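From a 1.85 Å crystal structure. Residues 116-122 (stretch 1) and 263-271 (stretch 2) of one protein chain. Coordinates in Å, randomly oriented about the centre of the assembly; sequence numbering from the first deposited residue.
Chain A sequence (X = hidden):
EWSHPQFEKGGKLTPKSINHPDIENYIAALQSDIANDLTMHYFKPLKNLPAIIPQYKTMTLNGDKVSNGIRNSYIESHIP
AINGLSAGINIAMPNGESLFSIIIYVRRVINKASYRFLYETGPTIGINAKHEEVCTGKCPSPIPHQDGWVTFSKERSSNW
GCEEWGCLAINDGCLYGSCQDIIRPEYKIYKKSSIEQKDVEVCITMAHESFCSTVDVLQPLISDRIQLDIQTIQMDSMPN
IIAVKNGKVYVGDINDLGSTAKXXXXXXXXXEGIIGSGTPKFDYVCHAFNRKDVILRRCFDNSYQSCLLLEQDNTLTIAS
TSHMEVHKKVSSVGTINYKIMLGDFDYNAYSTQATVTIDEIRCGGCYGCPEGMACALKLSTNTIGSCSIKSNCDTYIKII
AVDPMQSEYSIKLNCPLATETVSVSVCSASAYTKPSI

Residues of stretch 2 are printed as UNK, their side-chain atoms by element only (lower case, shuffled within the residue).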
ATOM      1  N   ARG A 116       5.224  17.648   4.688  1.00 31.80           N
ATOM      2  CA  ARG A 116       5.499  19.048   4.397  1.00 31.08           C
ATOM      3  C   ARG A 116       4.275  19.761   3.823  1.00 30.38           C
ATOM      4  O   ARG A 116       3.454  19.207   3.074  1.00 27.37           O
ATOM      5  CB  ARG A 116       6.680  19.249   3.440  1.00 34.21           C
ATOM      6  CG  ARG A 116       6.504  18.641   2.115  1.00 39.54           C
ATOM      7  CD  ARG A 116       7.636  19.080   1.180  1.00 47.64           C
ATOM      8  NE  ARG A 116       7.554  18.353  -0.087  1.00 51.39           N
ATOM      9  CZ  ARG A 116       7.039  18.849  -1.206  1.00 55.94           C
ATOM     10  NH1 ARG A 116       6.999  18.107  -2.312  1.00 57.48           N
ATOM     11  NH2 ARG A 116       6.588  20.100  -1.233  1.00 58.07           N
ATOM     12  N   PHE A 117       4.188  21.026   4.196  1.00 32.27           N
ATOM     13  CA  PHE A 117       2.997  21.786   3.892  1.00 34.12           C
ATOM     14  C   PHE A 117       2.942  22.071   2.396  1.00 31.54           C
ATOM     15  O   PHE A 117       3.940  22.518   1.805  1.00 31.97           O
ATOM     16  CB  PHE A 117       2.983  23.077   4.690  1.00 34.54           C
ATOM     17  CG  PHE A 117       1.912  24.029   4.225  1.00 36.42           C
ATOM     18  CD1 PHE A 117       0.602  23.891   4.658  1.00 35.66           C
ATOM     19  CD2 PHE A 117       2.227  25.058   3.345  1.00 36.71           C
ATOM     20  CE1 PHE A 117      -0.377  24.801   4.204  1.00 35.94           C
ATOM     21  CE2 PHE A 117       1.261  25.914   2.914  1.00 38.30           C
ATOM     22  CZ  PHE A 117      -0.024  25.789   3.370  1.00 37.51           C
ATOM     23  N   LEU A 118       1.774  21.805   1.788  1.00 31.20           N
ATOM     24  CA  LEU A 118       1.527  22.134   0.379  1.00 30.46           C
ATOM     25  C   LEU A 118       0.678  23.390   0.178  1.00 29.37           C
ATOM     26  O   LEU A 118       1.121  24.295  -0.525  1.00 29.12           O
ATOM     27  CB  LEU A 118       0.846  20.967  -0.352  1.00 28.15           C
ATOM     28  CG  LEU A 118       1.623  19.653  -0.378  1.00 28.05           C
ATOM     29  CD1 LEU A 118       0.787  18.696  -1.246  1.00 27.19           C
ATOM     30  CD2 LEU A 118       3.034  19.843  -0.894  1.00 27.76           C
ATOM     31  N   TYR A 119      -0.521  23.463   0.770  1.00 28.54           N
ATOM     32  CA  TYR A 119      -1.374  24.618   0.480  1.00 28.27           C
ATOM     33  C   TYR A 119      -2.570  24.583   1.425  1.00 29.34           C
ATOM     34  O   TYR A 119      -2.860  23.561   2.047  1.00 26.26           O
ATOM     35  CB  TYR A 119      -1.842  24.601  -0.989  1.00 27.06           C
ATOM     36  CG  TYR A 119      -2.618  23.329  -1.353  1.00 25.01           C
ATOM     37  CD1 TYR A 119      -3.964  23.191  -0.972  1.00 23.95           C
ATOM     38  CD2 TYR A 119      -2.019  22.308  -2.122  1.00 22.71           C
ATOM     39  CE1 TYR A 119      -4.690  22.102  -1.324  1.00 22.04           C
ATOM     40  CE2 TYR A 119      -2.723  21.172  -2.456  1.00 21.41           C
ATOM     41  CZ  TYR A 119      -4.055  21.072  -2.051  1.00 23.03           C
ATOM     42  OH  TYR A 119      -4.785  19.943  -2.342  1.00 24.03           O
ATOM     43  N   GLU A 120      -3.301  25.690   1.477  1.00 29.08           N
ATOM     44  CA  GLU A 120      -4.612  25.755   2.105  1.00 32.01           C
ATOM     45  C   GLU A 120      -5.674  25.769   1.018  1.00 32.84           C
ATOM     46  O   GLU A 120      -5.432  26.268  -0.085  1.00 32.96           O
ATOM     47  CB  GLU A 120      -4.779  27.024   2.947  1.00 37.64           C
ATOM     48  CG  GLU A 120      -4.133  27.028   4.258  1.00 40.89           C
ATOM     49  CD  GLU A 120      -4.307  28.367   4.966  1.00 45.87           C
ATOM     50  OE1 GLU A 120      -3.897  29.415   4.394  1.00 45.03           O
ATOM     51  OE2 GLU A 120      -4.868  28.369   6.088  1.00 47.13           O
ATOM     52  N   THR A 121      -6.867  25.248   1.346  1.00 31.46           N
ATOM     53  CA  THR A 121      -8.018  25.346   0.448  1.00 31.89           C
ATOM     54  C   THR A 121      -9.261  25.568   1.308  1.00 32.38           C
ATOM     55  O   THR A 121      -9.229  25.461   2.544  1.00 28.96           O
ATOM     56  CB  THR A 121      -8.157  24.105  -0.508  1.00 30.20           C
ATOM     57  OG1 THR A 121      -9.077  24.397  -1.577  1.00 30.38           O
ATOM     58  CG2 THR A 121      -8.652  22.788   0.227  1.00 28.74           C
ATOM     59  N   GLY A 122     -10.347  25.926   0.629  1.00 29.17           N
ATOM     60  CA  GLY A 122     -11.642  26.188   1.209  1.00 29.11           C
ATOM     61  C   GLY A 122     -12.532  26.748   0.106  1.00 28.55           C
ATOM     62  O   GLY A 122     -12.141  26.777  -1.058  1.00 28.68           O
ATOM     63  N   UNK A 263     -11.567  17.771  -7.582  1.00 26.41           N
ATOM     64  CA  UNK A 263     -11.632  17.009  -6.340  1.00 26.77           C
ATOM     65  C   UNK A 263     -11.049  17.931  -5.259  1.00 26.93           C
ATOM     66  O   UNK A 263     -10.771  19.105  -5.525  1.00 23.88           O
ATOM     67  n   UNK A 263      -6.616  13.357  -7.557  1.00 25.66           N
ATOM     68  c   UNK A 263     -10.920  15.656  -6.522  1.00 22.88           C
ATOM     69  c   UNK A 263      -7.165  14.628  -6.941  1.00 23.74           C
ATOM     70  c   UNK A 263      -9.398  15.765  -6.558  1.00 22.84           C
ATOM     71  c   UNK A 263      -8.730  14.484  -7.002  1.00 23.72           C
ATOM     72  N   UNK A 264     -10.903  17.433  -4.024  1.00 23.22           N
ATOM     73  CA  UNK A 264     -10.570  18.344  -2.940  1.00 24.96           C
ATOM     74  C   UNK A 264      -9.265  19.077  -3.247  1.00 25.30           C
ATOM     75  O   UNK A 264      -8.298  18.463  -3.701  1.00 24.15           O
ATOM     76  c   UNK A 264     -10.432  17.566  -1.586  1.00 27.32           C
ATOM     77  s   UNK A 264      -9.858  18.677  -0.239  1.00 30.82           S
ATOM     78  N   UNK A 265      -9.232  20.397  -2.993  1.00 23.69           N
ATOM     79  CA  UNK A 265      -7.985  21.135  -3.177  1.00 23.79           C
ATOM     80  C   UNK A 265      -7.672  21.585  -4.611  1.00 26.69           C
ATOM     81  O   UNK A 265      -6.488  21.731  -4.966  1.00 26.46           O
ATOM     82  N   UNK A 266      -8.691  21.766  -5.464  1.00 23.88           N
ATOM     83  CA  UNK A 266      -8.468  22.301  -6.815  1.00 25.32           C
ATOM     84  C   UNK A 266      -8.149  23.789  -6.819  1.00 24.96           C
ATOM     85  O   UNK A 266      -7.718  24.332  -7.862  1.00 27.87           O
ATOM     86  o   UNK A 266     -10.837  22.731  -7.260  1.00 30.82           O
ATOM     87  c   UNK A 266      -9.689  22.021  -7.720  1.00 27.37           C
ATOM     88  N   UNK A 267      -8.356  24.489  -5.710  1.00 23.92           N
ATOM     89  CA  UNK A 267      -7.905  25.872  -5.578  1.00 25.59           C
ATOM     90  C   UNK A 267      -6.972  25.932  -4.384  1.00 26.76           C
ATOM     91  O   UNK A 267      -7.352  25.488  -3.282  1.00 28.03           O
ATOM     92  c   UNK A 267      -9.995  26.810  -6.645  1.00 26.51           C
ATOM     93  c   UNK A 267      -8.513  28.289  -5.262  1.00 26.20           C
ATOM     94  c   UNK A 267      -9.066  26.859  -5.387  1.00 25.30           C
ATOM     95  N   UNK A 268      -5.762  26.465  -4.588  1.00 26.75           N
ATOM     96  CA  UNK A 268      -4.682  26.219  -3.613  1.00 28.99           C
ATOM     97  C   UNK A 268      -4.023  27.542  -3.261  1.00 30.14           C
ATOM     98  O   UNK A 268      -3.470  28.214  -4.134  1.00 31.26           O
ATOM     99  c   UNK A 268      -3.251  23.064  -5.413  1.00 25.43           C
ATOM    100  o   UNK A 268      -2.137  23.461  -5.744  1.00 26.57           O
ATOM    101  n   UNK A 268      -3.650  21.857  -5.657  1.00 23.22           N
ATOM    102  c   UNK A 268      -3.635  25.238  -4.151  1.00 27.18           C
ATOM    103  c   UNK A 268      -4.229  23.921  -4.621  1.00 24.98           C
ATOM    104  N   UNK A 269      -4.096  27.914  -1.984  1.00 30.30           N
ATOM    105  CA  UNK A 269      -3.458  29.111  -1.455  1.00 32.79           C
ATOM    106  C   UNK A 269      -2.178  28.702  -0.757  1.00 35.11           C
ATOM    107  O   UNK A 269      -2.220  27.937   0.220  1.00 33.49           O
ATOM    108  c   UNK A 269      -3.801  31.067   0.215  1.00 36.59           C
ATOM    109  c   UNK A 269      -4.383  29.828  -0.476  1.00 34.45           C
ATOM    110  c   UNK A 269      -3.753  32.182  -0.760  1.00 38.02           C
ATOM    111  c   UNK A 269      -4.692  31.450   1.403  1.00 38.41           C
ATOM    112  N   UNK A 270      -1.046  29.203  -1.246  1.00 38.64           N
ATOM    113  CA  UNK A 270       0.235  28.885  -0.631  1.00 47.04           C
ATOM    114  C   UNK A 270       1.111  30.132  -0.655  1.00 48.97           C
ATOM    115  O   UNK A 270       0.667  31.232  -1.009  1.00 49.49           O
ATOM    116  c   UNK A 270       3.431  27.793  -4.127  1.00 67.72           C
ATOM    117  o   UNK A 270       3.304  28.595  -6.332  1.00 77.71           O
ATOM    118  c   UNK A 270       1.522  27.932  -2.655  1.00 58.15           C
ATOM    119  c   UNK A 270       2.842  27.568  -2.902  1.00 61.48           C
ATOM    120  c   UNK A 270       0.804  28.519  -3.683  1.00 61.46           C
ATOM    121  c   UNK A 270       0.892  27.671  -1.305  1.00 50.89           C
ATOM    122  c   UNK A 270       2.701  28.377  -5.120  1.00 69.70           C
ATOM    123  c   UNK A 270       1.384  28.744  -4.910  1.00 65.19           C
ATOM    124  N   UNK A 271       2.373  29.947  -0.258  1.00 51.74           N
ATOM    125  CA  UNK A 271       3.251  31.072   0.051  1.00 56.33           C
ATOM    126  C   UNK A 271       3.289  32.079  -1.086  1.00 59.92           C
ATOM    127  O   UNK A 271       3.188  33.289  -0.860  1.00 58.79           O
ATOM    128  c   UNK A 271       4.665  30.564   0.358  1.00 57.84           C
ATOM    129  o   UNK A 271       5.231  29.824  -0.724  1.00 57.81           O
TER
HETATM  130  O   HOH W   1      -1.334  29.210   2.699  1.00 44.41           O
HETATM  131  O   HOH W   2     -10.798  23.090  -3.282  1.00 32.79           O

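Position 263 carries four carbons in a row ending in a nitrogen, an unbranched chain that stays beyond reach of stretch 1; it is Lys263. Its carbonyl opens a type II turn that closes at position 266 through a weak 3.4 Å hydrogen bond from N of 266 to O of Lys263.

Position 264 has one carbon followed by a sulfur, the pattern of cysteine. In Cys264, SG lies 4.3 Å from CG2 of Thr121 and is bonded covalently to a group elsewhere in the structure.

Position 265 has no side-chain atoms and is Gly265. Its phi/psi of 83/26° would jam a CB against the preceding carbonyl, and an ideal CB would also stand 2.1 Å from OH of Tyr119. Without one, CA of Gly265 approaches Tyr119 OH to 3.5 Å.

Position 266 bears one carbon and one oxygen, the latter hydrogen-bonded elsewhere in the structure. The CA-to-CB bond points away from stretch 1, and the residue is Ser266.

At position 267 one carbon carries two others, a fork directly at CB, as in valine. The branches of Val267 make no close contact with stretch 1; its carbonyl O instead accepts a 2.7 Å hydrogen bond from OG1 of Thr121.

Position 268 shows three carbons, the third bearing an oxygen and a nitrogen. The chain lies over one face of the Tyr119 ring, and the residue is Gln268. Its CG sits 3.5 Å from the centroid of the Tyr119 ring, almost on the ring normal, in a CH-pi contact, while NE2 of Gln268 donates to O of Gly265 at 2.9 Å, tying the chain back to the turn.

Position 269 has four carbons forked at the second, hence Leu269; its CD2 lies 3.7 Å from OE1 of Glu120.

Position 270 has a carbon and a six-carbon ring bearing an oxygen: Tyr270. Its CB packs 4.1 Å from CB of Tyr119, but the ring leads away.

Position 271, one carbon and one oxygen, is Ser271, exposed and without contact.

The contact centres on one antiparallel bridge. N of Glu120 donates to O of Leu269 and N of Leu269 to O of Glu120, each at 2.8 Å and nearly linear. The Thr121 hydroxyl extends this pairing by bonding a backbone carbonyl, and the Tyr119 ring fills the space beside the turn. Two waters complete the join: one donates to OE1 of Glu120 and O of Leu269, the other donates to OG1 of Thr121 and weakly accepts from N of Gly265.

Stretch 2 (263-271) KCGSVQLYS
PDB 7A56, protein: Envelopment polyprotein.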